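Local structure of type I modular polyketide synthase (Streptomyces albus subsp. albus, 6IYT) at residues A[374-377]-A[378-382]; A[256-259]-A[260-263]; A[365-368]-A[369-373]; A[280-283]-A[284-288]. The protein probably transfers an ethylmalonyl extender unit from coenzyme A to an acyl carrier protein, through its acyltransferase domain, during salinomycin chain assembly. All blocks are in the same frame, centred on the assembly; numbering follows the deposited sequence.

Interaction 1: residues A[374-377]-A[378-382]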
loop_
_atom_site.group_PDB
_atom_site.type_symbol
_atom_site.label_atom_id
_atom_site.label_comp_id
_atom_site.label_asym_id
_atom_site.label_seq_id
_atom_site.Cartn_x
_atom_site.Cartn_y
_atom_site.Cartn_z
ATOM N N VAL A 374 16.978 2.544 -5.325
ATOM C CA VAL A 374 15.906 1.554 -5.330
ATOM C C VAL A 374 15.601 1.156 -6.776
ATOM O O VAL A 374 15.030 1.940 -7.547
ATOM C CB VAL A 374 14.641 2.119 -4.648
ATOM C CG1 VAL A 374 13.607 1.011 -4.425
ATOM C CG2 VAL A 374 14.990 2.772 -3.320
ATOM N N SER A 375 15.793 -0.115 -7.075
ATOM C CA SER A 375 15.527 -0.624 -8.399
ATOM C C SER A 375 14.125 -1.184 -8.487
ATOM O O SER A 375 13.945 -2.375 -8.594
ATOM C CB SER A 375 16.537 -1.707 -8.760
ATOM O OG SER A 375 17.822 -1.173 -8.783
ATOM N N PHE A 376 13.118 -0.331 -8.420
ATOM C CA PHE A 376 11.751 -0.855 -8.307
ATOM C C PHE A 376 11.188 -1.245 -9.710
ATOM O O PHE A 376 10.687 -2.358 -9.887
ATOM C CB PHE A 376 10.848 0.173 -7.594
ATOM C CG PHE A 376 9.416 -0.263 -7.451
ATOM C CD1 PHE A 376 9.059 -1.214 -6.501
ATOM C CD2 PHE A 376 8.447 0.235 -8.280
ATOM C CE1 PHE A 376 7.727 -1.595 -6.352
ATOM C CE2 PHE A 376 7.118 -0.142 -8.145
ATOM C CZ PHE A 376 6.765 -1.062 -7.174
ATOM N N GLU A 377 11.385 -0.368 -10.705
ATOM C CA GLU A 377 10.934 -0.628 -12.077
ATOM C C GLU A 377 11.420 -1.977 -12.671
ATOM O O GLU A 377 10.611 -2.753 -13.134
ATOM C CB GLU A 377 11.310 0.539 -13.005
ATOM C CG GLU A 377 11.018 0.266 -14.469
ATOM C CD GLU A 377 11.583 1.356 -15.379
ATOM O OE1 GLU A 377 12.334 2.210 -14.881
ATOM O OE2 GLU A 377 11.263 1.362 -16.581
ATOM N N PRO A 378 12.720 -2.321 -12.507
ATOM C CA PRO A 378 13.172 -3.623 -13.023
ATOM C C PRO A 378 12.556 -4.821 -12.269
ATOM O O PRO A 378 12.328 -5.884 -12.845
ATOM C CB PRO A 378 14.685 -3.589 -12.829
ATOM C CG PRO A 378 15.046 -2.184 -12.501
ATOM C CD PRO A 378 13.835 -1.454 -12.074
ATOM N N VAL A 379 12.263 -4.636 -11.004
ATOM C CA VAL A 379 11.640 -5.685 -10.238
ATOM C C VAL A 379 10.159 -5.856 -10.640
ATOM O O VAL A 379 9.684 -6.976 -10.777
ATOM C CB VAL A 379 11.784 -5.419 -8.727
ATOM C CG1 VAL A 379 10.928 -6.391 -7.935
ATOM C CG2 VAL A 379 13.254 -5.532 -8.327
ATOM N N VAL A 380 9.471 -4.763 -10.946
ATOM C CA VAL A 380 8.125 -4.868 -11.478
ATOM C C VAL A 380 8.135 -5.684 -12.792
ATOM O O VAL A 380 7.290 -6.536 -13.003
ATOM C CB VAL A 380 7.514 -3.492 -11.737
ATOM C CG1 VAL A 380 6.157 -3.619 -12.422
ATOM C CG2 VAL A 380 7.365 -2.750 -10.430
ATOM N N ARG A 381 9.068 -5.363 -13.678
ATOM C CA ARG A 381 9.226 -6.130 -14.917
ATOM C C ARG A 381 9.425 -7.626 -14.624
ATOM O O ARG A 381 8.802 -8.483 -15.240
ATOM C CB ARG A 381 10.406 -5.592 -15.719
ATOM C CG ARG A 381 10.227 -4.200 -16.235
ATOM C CD ARG A 381 11.421 -3.751 -17.056
ATOM N NE ARG A 381 11.317 -2.338 -17.336
ATOM C CZ ARG A 381 10.658 -1.835 -18.374
ATOM N NH1 ARG A 381 10.487 -0.523 -18.484
ATOM N NH2 ARG A 381 10.178 -2.647 -19.317
ATOM N N ALA A 382 10.281 -7.929 -13.668
ATOM C CA ALA A 382 10.596 -9.278 -13.367
ATOM C C ALA A 382 9.377 -9.997 -12.767
ATOM O O ALA A 382 9.104 -11.173 -13.090
ATOM C CB ALA A 382 11.773 -9.326 -12.431
#
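The opening turn of helix 376-385, entered straight from the short edge strand 374-375, is held by two pairs one turn apart, F376 with V380 and E377 with R381. Both pairs are joined first by their backbones, V380 N donating to F376 O at 2.9 Å and R381 N to E377 O at 3.1 Å. On the buried side, V380 sets methyl CG2 over one face of the F376 ring, 25° off the normal; this CH-pi contact is shifted toward the rim, where CG2 lies 3.5 Å from CE2. With CG anti to the backbone N (chi1 179°), the F376 ring presents that face to the methyl. I404 of helix 401-411 also packs on this side chain, a buried apolar setting that suits phenylalanine. On the more exposed side, E377 and R381 run side by side. R381 NH1 meets E377 OE2 on its anti side at 2.8 Å in a single, nearly straight salt-bridge bond, the carboxylate and guanidinium planes 42° apart. The same NH1 also pairs with D410, and so links two acidic groups. P378 suits the first turn, where a backbone N-H would have no helical carbonyl four residues back, so the missing hydrogen costs nothing. Before it, S375 centres an inverse gamma turn; its buried O has no polar partner and lies 3.2 Å from V379 CG2. The whole is a tight strand-to-helix junction, with proline in the first helical turn.

Interaction 2: residues A[256-259]-A[260-263]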
loop_
_atom_site.group_PDB
_atom_site.type_symbol
_atom_site.label_atom_id
_atom_site.label_comp_id
_atom_site.label_asym_id
_atom_site.label_seq_id
_atom_site.Cartn_x
_atom_site.Cartn_y
_atom_site.Cartn_z
ATOM N N SER A 256 8.758 13.234 -12.284
ATOM C CA SER A 256 8.146 12.461 -13.377
ATOM C C SER A 256 8.846 12.681 -14.736
ATOM O O SER A 256 8.248 13.224 -15.673
ATOM C CB SER A 256 6.653 12.783 -13.492
ATOM O OG SER A 256 6.044 12.715 -12.226
ATOM N N LEU A 257 10.101 12.239 -14.821
ATOM C CA LEU A 257 10.842 12.159 -16.070
ATOM C C LEU A 257 11.646 10.862 -16.060
ATOM O O LEU A 257 11.970 10.356 -15.005
ATOM C CB LEU A 257 11.817 13.309 -16.183
ATOM C CG LEU A 257 11.325 14.725 -16.437
ATOM C CD1 LEU A 257 12.525 15.635 -16.369
ATOM C CD2 LEU A 257 10.601 14.874 -17.780
ATOM N N PRO A 258 12.047 10.392 -17.236
ATOM C CA PRO A 258 12.935 9.245 -17.388
ATOM C C PRO A 258 14.282 9.498 -16.741
ATOM O O PRO A 258 14.760 10.625 -16.758
ATOM C CB PRO A 258 13.088 9.104 -18.920
ATOM C CG PRO A 258 11.962 9.864 -19.507
ATOM C CD PRO A 258 11.602 10.942 -18.532
ATOM N N ALA A 259 14.917 8.439 -16.235
ATOM C CA ALA A 259 16.222 8.564 -15.592
ATOM C C ALA A 259 17.201 9.362 -16.432
ATOM O O ALA A 259 17.862 10.235 -15.931
ATOM C CB ALA A 259 16.797 7.200 -15.266
ATOM N N ALA A 260 17.300 9.046 -17.721
ATOM C CA ALA A 260 18.321 9.679 -18.561
ATOM C C ALA A 260 18.139 11.195 -18.608
ATOM O O ALA A 260 19.123 11.945 -18.603
ATOM C CB ALA A 260 18.292 9.105 -19.969
ATOM N N GLU A 261 16.899 11.653 -18.723
ATOM C CA GLU A 261 16.631 13.069 -18.750
ATOM C C GLU A 261 17.028 13.718 -17.420
ATOM O O GLU A 261 17.547 14.812 -17.392
ATOM C CB GLU A 261 15.144 13.327 -19.047
ATOM C CG GLU A 261 14.892 14.256 -20.226
ATOM C CD GLU A 261 13.842 13.726 -21.212
ATOM O OE1 GLU A 261 12.841 13.120 -20.769
ATOM O OE2 GLU A 261 13.974 14.010 -22.429
ATOM N N VAL A 262 16.730 13.059 -16.313
ATOM C CA VAL A 262 17.087 13.603 -15.010
ATOM C C VAL A 262 18.627 13.664 -14.800
ATOM O O VAL A 262 19.144 14.673 -14.324
ATOM C CB VAL A 262 16.437 12.819 -13.868
ATOM C CG1 VAL A 262 16.895 13.370 -12.540
ATOM C CG2 VAL A 262 14.928 12.914 -13.977
ATOM N N GLU A 263 19.342 12.608 -15.203
ATOM C CA GLU A 263 20.823 12.617 -15.219
ATOM C C GLU A 263 21.372 13.857 -15.935
ATOM O O GLU A 263 22.308 14.517 -15.447
ATOM C CB GLU A 263 21.377 11.347 -15.883
ATOM C CG GLU A 263 21.219 10.071 -15.077
ATOM C CD GLU A 263 22.116 10.012 -13.832
ATOM O OE1 GLU A 263 22.025 8.984 -13.093
ATOM O OE2 GLU A 263 22.934 10.958 -13.604
#
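A260 CB packs against A259 C as the first turn of helix 259-266 begins; alanine, a good helix former, suits this exposed position, while A259 beneath touches the sheet. E261 comes next and turns back alongside P258: OE1 lies 3.4 Å from CD and 3.6 Å from CG of that ring, and the CD hydrogens, next to the ring nitrogen, may be slightly polarised. E261 reaches there with its first torsion (-126°) away from the usual staggered positions and a further bend at the second; the L257 side chain crosses that of E261 at about a right angle. V262 is the buried residue of the turn. Its N donates to P258 O at 3.2 Å, and its CG2, lying beside that nitrogen, rests 3.8 Å from L257 CB; a compact branched residue fills this corner, packing further on V287 and V289. E263 closes the stretch with a nearly straight bond from N to A259 O, 2.9 Å and 175°, and its CG folds over the same oxygen while the carboxylate stays at the surface. P258, whose O takes the first of these helical bonds, is at the N-cap position of a helix lying on one face of the mixed sheet, as in the ferredoxin-like subdomain of malonyl-CoA transacylase relatives.

Interaction 3: residues A[365-368]-A[369-373]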
loop_
_atom_site.group_PDB
_atom_site.type_symbol
_atom_site.label_atom_id
_atom_site.label_comp_id
_atom_site.label_asym_id
_atom_site.label_seq_id
_atom_site.Cartn_x
_atom_site.Cartn_y
_atom_site.Cartn_z
ATOM N N TYR A 365 22.749 -6.246 4.573
ATOM C CA TYR A 365 21.596 -5.985 3.677
ATOM C C TYR A 365 20.895 -4.678 3.999
ATOM O O TYR A 365 20.585 -3.924 3.107
ATOM C CB TYR A 365 20.601 -7.112 3.726
ATOM C CG TYR A 365 19.514 -6.951 2.718
ATOM C CD1 TYR A 365 19.701 -7.354 1.395
ATOM C CD2 TYR A 365 18.345 -6.281 3.039
ATOM C CE1 TYR A 365 18.734 -7.117 0.430
ATOM C CE2 TYR A 365 17.398 -5.985 2.070
ATOM C CZ TYR A 365 17.537 -6.515 0.808
ATOM O OH TYR A 365 16.630 -6.191 -0.149
ATOM N N TRP A 366 20.652 -4.406 5.273
ATOM C CA TRP A 366 19.943 -3.212 5.647
ATOM C C TRP A 366 20.774 -1.942 5.444
ATOM O O TRP A 366 20.222 -0.915 5.057
ATOM C CB TRP A 366 19.406 -3.298 7.050
ATOM C CG TRP A 366 18.357 -4.347 7.192
ATOM C CD1 TRP A 366 18.473 -5.531 7.868
ATOM C CD2 TRP A 366 17.113 -4.407 6.486
ATOM N NE1 TRP A 366 17.391 -6.324 7.624
ATOM C CE2 TRP A 366 16.559 -5.685 6.736
ATOM C CE3 TRP A 366 16.487 -3.569 5.564
ATOM C CZ2 TRP A 366 15.366 -6.095 6.181
ATOM C CZ3 TRP A 366 15.260 -3.967 5.022
ATOM C CH2 TRP A 366 14.704 -5.205 5.351
ATOM N N PHE A 367 22.108 -2.078 5.439
ATOM C CA PHE A 367 22.932 -0.999 4.952
ATOM C C PHE A 367 22.750 -0.781 3.444
ATOM O O PHE A 367 22.513 0.323 3.009
ATOM C CB PHE A 367 24.397 -1.208 5.246
ATOM C CG PHE A 367 25.271 -0.148 4.634
ATOM C CD1 PHE A 367 25.265 1.133 5.150
ATOM C CD2 PHE A 367 25.913 -0.378 3.441
ATOM C CE1 PHE A 367 25.966 2.157 4.516
ATOM C CE2 PHE A 367 26.677 0.627 2.821
ATOM C CZ PHE A 367 26.683 1.900 3.360
ATOM N N GLU A 368 22.853 -1.846 2.656
ATOM C CA GLU A 368 22.679 -1.725 1.207
ATOM C C GLU A 368 21.292 -1.176 0.874
ATOM O O GLU A 368 21.135 -0.354 -0.031
ATOM C CB GLU A 368 22.877 -3.078 0.538
ATOM C CG GLU A 368 24.302 -3.619 0.612
ATOM C CD GLU A 368 25.298 -2.755 -0.124
ATOM O OE1 GLU A 368 25.055 -2.459 -1.328
ATOM O OE2 GLU A 368 26.366 -2.427 0.483
ATOM N N ASN A 369 20.285 -1.612 1.622
ATOM C CA ASN A 369 18.914 -1.124 1.403
ATOM C C ASN A 369 18.806 0.404 1.516
ATOM O O ASN A 369 18.101 1.027 0.722
ATOM C CB ASN A 369 17.968 -1.811 2.359
ATOM C CG ASN A 369 16.627 -1.134 2.452
ATOM O OD1 ASN A 369 16.431 -0.209 3.285
ATOM N ND2 ASN A 369 15.672 -1.639 1.719
ATOM N N CYS A 370 19.559 1.024 2.430
ATOM C CA CYS A 370 19.485 2.472 2.553
ATOM C C CYS A 370 20.555 3.226 1.784
ATOM O O CYS A 370 20.413 4.407 1.543
ATOM C CB CYS A 370 19.444 2.906 3.992
ATOM S SG CYS A 370 20.944 2.657 4.931
ATOM N N ARG A 371 21.524 2.506 1.240
ATOM C CA ARG A 371 22.602 3.131 0.441
ATOM C C ARG A 371 22.345 3.100 -1.037
ATOM O O ARG A 371 22.617 4.083 -1.745
ATOM C CB ARG A 371 23.949 2.459 0.759
ATOM C CG ARG A 371 25.092 2.905 -0.141
ATOM C CD ARG A 371 25.448 4.369 0.054
ATOM N NE ARG A 371 26.466 4.835 -0.910
ATOM C CZ ARG A 371 26.211 5.301 -2.140
ATOM N NH1 ARG A 371 27.215 5.774 -2.883
ATOM N NH2 ARG A 371 24.988 5.285 -2.656
ATOM N N ARG A 372 21.888 1.976 -1.541
ATOM C CA ARG A 372 21.730 1.811 -2.986
ATOM C C ARG A 372 20.456 2.468 -3.469
ATOM O O ARG A 372 19.429 2.396 -2.800
ATOM C CB ARG A 372 21.716 0.355 -3.350
ATOM C CG ARG A 372 22.943 -0.400 -2.864
ATOM C CD ARG A 372 24.049 -0.436 -3.924
ATOM N NE ARG A 372 24.930 0.724 -3.871
ATOM C CZ ARG A 372 26.012 0.817 -3.088
ATOM N NH1 ARG A 372 26.803 1.886 -3.161
ATOM N NH2 ARG A 372 26.291 -0.137 -2.223
ATOM N N PRO A 373 20.483 2.994 -4.691
ATOM C CA PRO A 373 19.228 3.354 -5.390
ATOM C C PRO A 373 18.242 2.211 -5.430
ATOM O O PRO A 373 18.631 1.036 -5.530
ATOM C CB PRO A 373 19.701 3.714 -6.819
ATOM C CG PRO A 373 21.063 3.105 -6.940
ATOM C CD PRO A 373 21.660 3.156 -5.562
#
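W366 and N369 meet in the buried part of helix 363-371, where CE3 of the indole lies 3.9 Å from N369 CB and the ring and amide planes stand 66° apart. N369 holds CG anti to its own backbone N (chi1 165°), which carries the amide past the indole to polar partners beyond: OD1 accepts from R238, while ND2 donates to E216 and to S213 O. An asparagine suits this place because its two ends can answer a donor and acceptors at once. S213 belongs to a GxSxG sequence, probably the nucleophile elbow of the acyltransferase, so N369 would brace the backbone of that elbow. One turn after F367, R371 lays CB over a face of the F367 ring, a CH-pi contact 4.1 Å from the centroid; H328 stacks on the same phenylalanine, and the R371 guanidinium reaches D325. Here the helix is ending. C370 N is shared weakly between W366 O and F367 O, and R371 N weakly between F367 O and E368 O, before R372 N returns to a straight bond with E368 O at 2.9 Å. The more solvent-accessible side relies on charge rather than on rings. E368 and R372 lie alongside each other, and NH2 of the arginine meets E368 OE1 on its syn side at 2.8 Å, 25° out of the carboxylate plane. R372 bends at its second and third torsions to bring its guanidinium edge to that oxygen, and R371 CG lies over one face of the group, toward its rim.

Interaction 4: residues A[280-283]-A[284-288]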
loop_
_atom_site.group_PDB
_atom_site.type_symbol
_atom_site.label_atom_id
_atom_site.label_comp_id
_atom_site.label_asym_id
_atom_site.label_seq_id
_atom_site.Cartn_x
_atom_site.Cartn_y
_atom_site.Cartn_z
ATOM N N GLY A 280 16.152 6.351 -7.015
ATOM C CA GLY A 280 15.165 5.318 -7.286
ATOM C C GLY A 280 14.688 5.358 -8.716
ATOM O O GLY A 280 14.474 6.410 -9.267
ATOM N N ASN A 281 14.390 4.196 -9.247
ATOM C CA ASN A 281 13.662 4.080 -10.509
ATOM C C ASN A 281 12.346 3.392 -10.287
ATOM O O ASN A 281 12.322 2.214 -9.947
ATOM C CB ASN A 281 14.483 3.275 -11.518
ATOM C CG ASN A 281 15.779 3.952 -11.877
ATOM O OD1 ASN A 281 15.836 4.748 -12.811
ATOM N ND2 ASN A 281 16.804 3.696 -11.103
ATOM N N ASN A 282 11.247 4.133 -10.444
ATOM C CA ASN A 282 9.927 3.641 -10.091
ATOM C C ASN A 282 9.084 3.272 -11.285
ATOM O O ASN A 282 8.103 2.500 -11.164
ATOM C CB ASN A 282 9.189 4.665 -9.272
ATOM C CG ASN A 282 9.694 4.742 -7.861
ATOM O OD1 ASN A 282 10.570 3.959 -7.463
ATOM N ND2 ASN A 282 9.302 5.800 -7.161
ATOM N N GLY A 283 9.389 3.886 -12.416
ATOM C CA GLY A 283 8.778 3.503 -13.685
ATOM C C GLY A 283 9.476 4.205 -14.821
ATOM O O GLY A 283 10.422 4.977 -14.583
ATOM N N PRO A 284 8.987 3.998 -16.067
ATOM C CA PRO A 284 9.762 4.482 -17.221
ATOM C C PRO A 284 9.863 5.994 -17.225
ATOM O O PRO A 284 10.835 6.557 -17.771
ATOM C CB PRO A 284 8.948 4.014 -18.436
ATOM C CG PRO A 284 7.955 3.039 -17.934
ATOM C CD PRO A 284 8.008 2.971 -16.437
ATOM N N ARG A 285 8.939 6.652 -16.517
ATOM C CA ARG A 285 8.913 8.094 -16.475
ATOM C C ARG A 285 8.735 8.590 -15.060
ATOM O O ARG A 285 8.227 9.673 -14.834
ATOM C CB ARG A 285 7.797 8.638 -17.371
ATOM C CG ARG A 285 7.976 8.263 -18.833
ATOM C CD ARG A 285 7.837 9.473 -19.740
ATOM N NE ARG A 285 7.443 9.088 -21.089
ATOM C CZ ARG A 285 8.252 8.510 -21.978
ATOM N NH1 ARG A 285 7.777 8.148 -23.164
ATOM N NH2 ARG A 285 9.530 8.311 -21.693
ATOM N N SER A 286 9.293 7.854 -14.119
ATOM C CA SER A 286 9.133 8.184 -12.734
ATOM C C SER A 286 10.392 7.779 -11.953
ATOM O O SER A 286 10.675 6.593 -11.812
ATOM C CB SER A 286 7.918 7.432 -12.185
ATOM O OG SER A 286 7.886 7.562 -10.795
ATOM N N VAL A 287 11.111 8.763 -11.427
ATOM C CA VAL A 287 12.337 8.501 -10.622
ATOM C C VAL A 287 12.343 9.373 -9.385
ATOM O O VAL A 287 11.436 10.195 -9.199
ATOM C CB VAL A 287 13.657 8.755 -11.414
ATOM C CG1 VAL A 287 13.675 7.961 -12.720
ATOM C CG2 VAL A 287 13.860 10.245 -11.670
ATOM N N THR A 288 13.209 9.044 -8.436
ATOM C CA THR A 288 13.447 9.882 -7.295
ATOM C C THR A 288 14.916 10.337 -7.299
ATOM O O THR A 288 15.719 9.677 -7.763
ATOM C CB THR A 288 13.186 9.153 -5.969
ATOM O OG1 THR A 288 13.983 7.999 -5.935
ATOM C CG2 THR A 288 11.734 8.725 -5.866
#
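G280 pairs with T288 as an antiparallel hydrogen-bonded pair: T288 N donates to G280 O at 3.0 Å, and the return bond from G280 N to T288 O is weak. T288 OG1 lies 3.2 Å from G280 CA, close in because glycine has no side chain there. N281 faces V287 in a non-hydrogen-bonded pair, the two side chains side by side with N281 OD1 3.9 Å from V287 CG1, and both reach A259 of the helix on that face. At N282 the register slips. N282 N and G283 N both donate to S286 O, at 2.9 Å and 3.1 Å, the second in the carbonyl plane on a lone pair; this is a classic beta bulge. The N282 side chain is buried, its CB 3.5 Å from S286 OG; it crosses that of T288 at about a right angle, N282 ND2 4.0 Å from T288 CG2. G283 is almost fully extended, and its O takes S286 N at 3.1 Å from well above the carbonyl plane. P284, with its fixed phi, then suits the start of the two-residue turn through P284 and R285 that closes the hairpin. Strand 276-283 lies between its hairpin partner 286-291 and strand 374-375, where V374 is hydrogen-bonded to the backbone of N281; helix 259-266 covers the N281 and V287 face, F376 of helix 376-385 touches N282, and helix 401-411 packs on P284.

Interaction 4 links its neighbours: beyond its strand pairing with interaction 1, N281 O meets E377 N at 2.8 Å, a probable hydrogen bond, and its other side receives the helix of interaction 2. Interactions 1, 2 and 4 therefore gather round the mixed sheet, interaction 2 as its surface helix and interaction 1 where the edge strand becomes a helix. Interaction 3 precedes interaction 1 directly in the chain but is the most buried, rich in aromatic rings and polar bonds near the probable elbow. Salt bridges mark the partly exposed sides of interactions 1 and 3; the hairpin relies on backbone bonds, and interaction 2 on helical backbone bonds and small apolar contacts.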